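Local coordinates for phosphoribosylglycinamide synthetase (Anaerococcus prevotii, PDB 4DIM), which probably binds ATP and acts as a metal-dependent ligase of the ATP-grasp superfamily, at residues A[285-290]-A[296-301]; A[216-221]-A[365-370]. All coordinates share one frame; numbering follows the deposited sequence.

Contact 1 of 2, residues A[285-290]-A[296-301]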
loop_
_atom_site.group_PDB
_atom_site.type_symbol
_atom_site.label_atom_id
_atom_site.label_comp_id
_atom_site.label_asym_id
_atom_site.label_seq_id
_atom_site.Cartn_x
_atom_site.Cartn_y
_atom_site.Cartn_z
ATOM N N LEU A 285 0.224 -5.307 6.048
ATOM C CA LEU A 285 -0.673 -5.999 5.129
ATOM C C LEU A 285 -0.060 -7.316 4.578
ATOM O O LEU A 285 -0.800 -8.280 4.496
ATOM C CB LEU A 285 -1.148 -5.103 4.009
ATOM C CG LEU A 285 -2.150 -4.045 4.497
ATOM C CD1 LEU A 285 -2.265 -2.894 3.555
ATOM C CD2 LEU A 285 -3.558 -4.634 4.629
ATOM N N PRO A 286 1.249 -7.490 4.335
ATOM C CA PRO A 286 1.724 -8.825 3.894
ATOM C C PRO A 286 1.575 -9.887 4.983
ATOM O O PRO A 286 1.273 -11.036 4.712
ATOM C CB PRO A 286 3.192 -8.588 3.544
ATOM C CG PRO A 286 3.358 -7.105 3.516
ATOM C CD PRO A 286 2.350 -6.519 4.388
ATOM N N GLU A 287 1.725 -9.457 6.226
ATOM C CA GLU A 287 1.517 -10.281 7.406
ATOM C C GLU A 287 0.033 -10.674 7.510
ATOM O O GLU A 287 -0.237 -11.815 7.854
ATOM C CB GLU A 287 1.991 -9.543 8.679
ATOM C CG GLU A 287 3.507 -9.427 8.814
ATOM C CD GLU A 287 4.271 -8.434 7.958
ATOM O OE1 GLU A 287 3.630 -7.543 7.362
ATOM O OE2 GLU A 287 5.520 -8.536 7.897
ATOM N N LEU A 288 -0.920 -9.798 7.146
ATOM C CA LEU A 288 -2.338 -10.176 7.147
ATOM C C LEU A 288 -2.726 -11.073 5.977
ATOM O O LEU A 288 -3.639 -11.911 6.131
ATOM C CB LEU A 288 -3.260 -8.963 7.174
ATOM C CG LEU A 288 -3.172 -8.079 8.437
ATOM C CD1 LEU A 288 -3.958 -6.905 8.259
ATOM C CD2 LEU A 288 -3.623 -8.802 9.676
ATOM N N VAL A 289 -1.993 -10.978 4.836
ATOM C CA VAL A 289 -2.178 -11.924 3.717
ATOM C C VAL A 289 -1.734 -13.300 4.211
ATOM O O VAL A 289 -2.413 -14.297 3.972
ATOM C CB VAL A 289 -1.415 -11.534 2.430
ATOM C CG1 VAL A 289 -1.693 -12.524 1.333
ATOM C CG2 VAL A 289 -1.798 -10.163 1.929
ATOM N N GLU A 290 -0.591 -13.346 4.906
ATOM C CA GLU A 290 -0.011 -14.593 5.443
ATOM C C GLU A 290 -0.982 -15.245 6.439
ATOM O O GLU A 290 -1.333 -16.397 6.252
ATOM C CB GLU A 290 1.376 -14.331 6.094
ATOM C CG GLU A 290 2.471 -14.108 5.055
ATOM C CD GLU A 290 3.898 -13.816 5.498
ATOM O OE1 GLU A 290 4.105 -13.277 6.611
ATOM O OE2 GLU A 290 4.806 -14.028 4.662
ATOM N N GLU A 296 3.258 -18.054 2.861
ATOM C CA GLU A 296 4.509 -17.282 2.908
ATOM C C GLU A 296 4.518 -16.374 1.663
ATOM O O GLU A 296 4.899 -16.793 0.569
ATOM C CB GLU A 296 5.702 -18.233 2.948
ATOM C CG GLU A 296 5.720 -19.074 4.210
ATOM C CD GLU A 296 6.891 -20.027 4.283
ATOM O OE1 GLU A 296 6.822 -21.119 3.668
ATOM O OE2 GLU A 296 7.898 -19.658 4.932
ATOM N N TYR A 297 3.996 -15.169 1.837
ATOM C CA TYR A 297 3.740 -14.196 0.798
ATOM C C TYR A 297 4.975 -13.385 0.445
ATOM O O TYR A 297 5.185 -13.149 -0.739
ATOM C CB TYR A 297 2.610 -13.309 1.278
ATOM C CG TYR A 297 2.029 -12.402 0.233
ATOM C CD1 TYR A 297 1.577 -12.906 -0.978
ATOM C CD2 TYR A 297 1.793 -11.060 0.507
ATOM C CE1 TYR A 297 0.948 -12.085 -1.911
ATOM C CE2 TYR A 297 1.220 -10.222 -0.438
ATOM C CZ TYR A 297 0.770 -10.741 -1.638
ATOM O OH TYR A 297 0.125 -9.938 -2.540
ATOM N N TYR A 298 5.865 -13.048 1.409
ATOM C CA TYR A 298 7.148 -12.449 1.029
ATOM C C TYR A 298 7.961 -13.395 0.205
ATOM O O TYR A 298 8.787 -12.925 -0.564
ATOM C CB TYR A 298 7.983 -12.018 2.215
ATOM C CG TYR A 298 7.437 -10.839 3.003
ATOM C CD1 TYR A 298 7.436 -9.551 2.467
ATOM C CD2 TYR A 298 6.963 -11.001 4.308
ATOM C CE1 TYR A 298 6.959 -8.468 3.201
ATOM C CE2 TYR A 298 6.462 -9.931 5.032
ATOM C CZ TYR A 298 6.542 -8.655 4.512
ATOM O OH TYR A 298 6.185 -7.611 5.330
ATOM N N LYS A 299 7.793 -14.708 0.391
ATOM C CA LYS A 299 8.520 -15.727 -0.368
ATOM C C LYS A 299 7.976 -15.816 -1.755
ATOM O O LYS A 299 8.747 -16.038 -2.667
ATOM C CB LYS A 299 8.469 -17.098 0.316
ATOM C CG LYS A 299 9.415 -17.160 1.493
ATOM C CD LYS A 299 9.549 -18.531 2.048
ATOM C CE LYS A 299 10.506 -18.512 3.208
ATOM N NZ LYS A 299 10.599 -19.827 3.878
HETATM N N MSE A 300 6.663 -15.599 -1.925
HETATM C CA MSE A 300 6.000 -15.580 -3.237
HETATM C C MSE A 300 6.479 -14.372 -4.008
HETATM O O MSE A 300 6.784 -14.479 -5.200
HETATM C CB MSE A 300 4.460 -15.538 -3.101
HETATM C CG MSE A 300 3.851 -16.856 -2.681
HETATM SE SE MSE A 300 2.040 -16.757 -2.118
HETATM C CE MSE A 300 1.329 -16.195 -3.829
ATOM N N ILE A 301 6.641 -13.237 -3.297
ATOM C CA ILE A 301 7.143 -12.000 -3.911
ATOM C C ILE A 301 8.605 -12.173 -4.358
ATOM O O ILE A 301 8.932 -11.860 -5.500
ATOM C CB ILE A 301 6.974 -10.829 -2.936
ATOM C CG1 ILE A 301 5.480 -10.506 -2.759
ATOM C CG2 ILE A 301 7.750 -9.595 -3.415
ATOM C CD1 ILE A 301 5.184 -9.580 -1.622
#

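Contact 2 of 2, residues A[216-221]-A[365-370]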
loop_
_atom_site.group_PDB
_atom_site.type_symbol
_atom_site.label_atom_id
_atom_site.label_comp_id
_atom_site.label_asym_id
_atom_site.label_seq_id
_atom_site.Cartn_x
_atom_site.Cartn_y
_atom_site.Cartn_z
ATOM N N GLU A 216 -8.124 0.848 9.593
ATOM C CA GLU A 216 -8.277 1.695 10.801
ATOM C C GLU A 216 -7.408 2.945 10.640
ATOM O O GLU A 216 -6.304 2.884 10.094
ATOM C CB GLU A 216 -7.937 0.951 12.074
ATOM C CG GLU A 216 -8.941 -0.128 12.400
ATOM C CD GLU A 216 -8.548 -1.032 13.548
ATOM O OE1 GLU A 216 -7.369 -0.976 13.966
ATOM O OE2 GLU A 216 -9.417 -1.793 14.039
ATOM N N THR A 217 -7.926 4.084 11.044
ATOM C CA THR A 217 -7.200 5.325 10.797
ATOM C C THR A 217 -7.228 6.270 12.044
ATOM O O THR A 217 -8.044 6.095 12.954
ATOM C CB THR A 217 -7.817 5.937 9.506
ATOM O OG1 THR A 217 -6.828 6.647 8.766
ATOM C CG2 THR A 217 -9.037 6.785 9.770
ATOM N N TYR A 218 -6.251 7.198 12.099
ATOM C CA TYR A 218 -6.141 8.214 13.153
ATOM C C TYR A 218 -6.125 9.579 12.501
ATOM O O TYR A 218 -5.261 9.842 11.661
ATOM C CB TYR A 218 -4.888 8.029 14.026
ATOM C CG TYR A 218 -4.851 8.968 15.218
ATOM C CD1 TYR A 218 -5.510 8.652 16.400
ATOM C CD2 TYR A 218 -4.218 10.207 15.137
ATOM C CE1 TYR A 218 -5.497 9.517 17.492
ATOM C CE2 TYR A 218 -4.209 11.090 16.220
ATOM C CZ TYR A 218 -4.851 10.743 17.400
ATOM O OH TYR A 218 -4.860 11.592 18.495
HETATM N N MSE A 219 -7.075 10.449 12.892
HETATM C CA MSE A 219 -7.198 11.804 12.355
HETATM C C MSE A 219 -6.419 12.809 13.211
HETATM O O MSE A 219 -6.671 12.936 14.418
HETATM C CB MSE A 219 -8.686 12.221 12.287
HETATM C CG MSE A 219 -8.932 13.621 11.675
HETATM SE SE MSE A 219 -8.104 13.916 9.929
HETATM C CE MSE A 219 -9.340 12.923 8.849
ATOM N N SER A 220 -5.489 13.531 12.556
ATOM C CA SER A 220 -4.675 14.598 13.152
ATOM C C SER A 220 -4.691 15.803 12.189
ATOM O O SER A 220 -5.310 16.830 12.495
ATOM C CB SER A 220 -3.254 14.102 13.427
ATOM O OG SER A 220 -2.748 13.334 12.349
ATOM N N HIS A 221 -4.039 15.642 11.017
ATOM C CA HIS A 221 -3.986 16.622 9.928
ATOM C C HIS A 221 -4.755 16.015 8.778
ATOM O O HIS A 221 -5.828 16.502 8.414
ATOM C CB HIS A 221 -2.528 16.973 9.584
ATOM C CG HIS A 221 -2.043 18.120 10.414
ATOM N ND1 HIS A 221 -2.245 18.147 11.789
ATOM C CD2 HIS A 221 -1.477 19.286 10.033
ATOM C CE1 HIS A 221 -1.761 19.307 12.203
ATOM N NE2 HIS A 221 -1.294 20.032 11.180
ATOM N N LYS A 365 7.123 11.450 20.117
ATOM C CA LYS A 365 6.405 12.630 19.648
ATOM C C LYS A 365 4.909 12.358 19.598
ATOM O O LYS A 365 4.502 11.429 18.906
ATOM C CB LYS A 365 6.897 13.046 18.245
ATOM C CG LYS A 365 8.144 13.918 18.234
ATOM C CD LYS A 365 8.685 14.133 16.812
ATOM C CE LYS A 365 7.834 15.029 15.920
ATOM N NZ LYS A 365 7.603 14.438 14.564
ATOM N N LYS A 366 4.092 13.204 20.283
ATOM C CA LYS A 366 2.624 13.146 20.240
ATOM C C LYS A 366 2.219 12.942 18.776
ATOM O O LYS A 366 2.502 13.791 17.928
ATOM C CB LYS A 366 2.017 14.436 20.827
ATOM C CG LYS A 366 0.493 14.434 20.937
ATOM C CD LYS A 366 -0.124 15.677 20.280
ATOM C CE LYS A 366 -1.626 15.770 20.441
ATOM N NZ LYS A 366 -2.041 16.244 21.797
ATOM N N PHE A 367 1.662 11.767 18.485
ATOM C CA PHE A 367 1.338 11.277 17.150
ATOM C C PHE A 367 0.663 12.282 16.229
ATOM O O PHE A 367 -0.404 12.817 16.533
ATOM C CB PHE A 367 0.461 10.030 17.222
ATOM C CG PHE A 367 0.378 9.276 15.924
ATOM C CD1 PHE A 367 -0.779 9.296 15.167
ATOM C CD2 PHE A 367 1.446 8.513 15.478
ATOM C CE1 PHE A 367 -0.860 8.577 13.976
ATOM C CE2 PHE A 367 1.358 7.786 14.294
ATOM C CZ PHE A 367 0.210 7.836 13.543
ATOM N N GLU A 368 1.315 12.486 15.074
ATOM C CA GLU A 368 0.893 13.366 13.984
ATOM C C GLU A 368 1.100 12.647 12.615
ATOM O O GLU A 368 0.214 12.757 11.765
ATOM C CB GLU A 368 1.599 14.760 14.039
ATOM C CG GLU A 368 3.055 14.778 14.508
ATOM C CD GLU A 368 3.589 16.122 14.975
ATOM O OE1 GLU A 368 3.289 17.153 14.329
ATOM O OE2 GLU A 368 4.344 16.136 15.975
ATOM N N ASN A 369 2.227 11.910 12.404
ATOM C CA ASN A 369 2.470 11.150 11.166
ATOM C C ASN A 369 2.963 9.736 11.467
ATOM O O ASN A 369 3.311 9.411 12.594
ATOM C CB ASN A 369 3.466 11.875 10.256
ATOM C CG ASN A 369 4.879 11.970 10.788
ATOM O OD1 ASN A 369 5.686 11.059 10.601
ATOM N ND2 ASN A 369 5.229 13.093 11.410
ATOM N N SER A 370 2.999 8.905 10.433
ATOM C CA SER A 370 3.393 7.490 10.490
ATOM C C SER A 370 4.787 7.210 11.114
ATOM O O SER A 370 4.988 6.129 11.674
ATOM C CB SER A 370 3.366 6.900 9.082
ATOM O OG SER A 370 3.856 7.825 8.121
#

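Contact 1 of 2, residues A[285-290]-A[296-301]
Glu290 and Glu296 bring the backbones closest, their CA atoms 5.8 Å apart, and the short helical segments 285-290 and 297-301 run at 109° to each other with axes 10.1 Å apart. Two tyrosines, Tyr297 and Tyr298, reach back to the first helix. Tyr297 lies against Val289, whose CG1 sits over the middle of the ring, 3.8 Å from its centroid, in a CH-pi contact. Tyr297 CG is anti to its own backbone N (chi1 -169°), which swings the ring over to the first helix. Ile301 CD1 lies over the opposite face, offset toward the rim. Pro286 meets the edge of this ring through CA.

Tyr298 reaches Pro286 and Glu287, nearer the N-terminal end of segment 285-290. Its hydroxyl donates to Glu287 OE2 at 2.8 Å, on the syn side of the carboxylate but tilted out of its plane. Glu287 bends at chi2 (75°), and this brings its acid group up to the phenol. Pro286 CB packs 3.5 Å from Tyr298 CZ. Glu290, extended beyond CG, takes the other polar role. Its OE2 accepts from Tyr297 N at 3.2 Å through the anti lone pair, in a distinctly bent bond. The carboxylate thus receives the backbone N-H of Tyr297.

Two consecutive helices, joined by a short connection, meet here through a mixed apolar and polar interface. Val289 also packs on Phe209 and Met211 of strand 206-219. On the second helix, Ile301 touches Phe201 of strand 194-203, while Tyr298 packs on Ala25 of helix 20-29.

Contact 2 of 2, residues A[216-221]-A[365-370]
Tyr218 and Phe367 form an offset edge-to-face pair. The edge of Phe367 is turned toward the face of Tyr218. The centroids lie 5.5 Å apart and the planes stand at 78°. Phe367 CD1 makes the closest touch, 3.6 Å from Tyr218 CD2, and CE1 follows near the same atom. Both residues hold CG anti to the backbone N. In Tyr218 this torsion (chi1 -173°) carries the ring to the Phe367 edge.

Beside the rings, Ser220 OG donates to Glu368 O at 3.1 Å. The hydroxyl lies 20° off the carbonyl plane. This bond joins the residue that follows strand 206-219 to the irregular segment 365-370.

The next shell holds both sides in place. Tyr218 pairs through its backbone with Val224 of strand 223-230, and its side chain rests on Val226 and Thr332. Phe367 bonds through its backbone to Glu331 and packs on Val224 and Ile330. Asp372 OD2 accepts from the backbone N of both Glu368 and Asn369, which ties down the loop.

Replacing Tyr218 by an alanine would probably leave the CD1 edge of Phe367 without its aromatic partner and open a gap beside it. The contact combines aromatic packing with one side-chain-to-backbone hydrogen bond. Neither link is a charge pair, so the attachment probably depends little on the ionisation of the residues that form it.

In the fold
The centres of contact 1 and contact 2 lie 26 Å apart. Their nearest atoms are about 9 Å apart, so they do not touch. In sequence, contact 1 is nested inside the long loop that contact 2 closes. Strand 206-219 of the large antiparallel sheet connects them: its earlier residues pack against the first helix of contact 1, and its last residues enter contact 2. Contact 1 joins two helices that are neighbours in sequence, whereas contact 2 brings together segments 144 residues apart at their closest ends. Segment 216-221 belongs to the part of the chain assigned to the ATP-grasp domain, which probably binds ATP. Both contacts are structural packing, as far as their geometry tells.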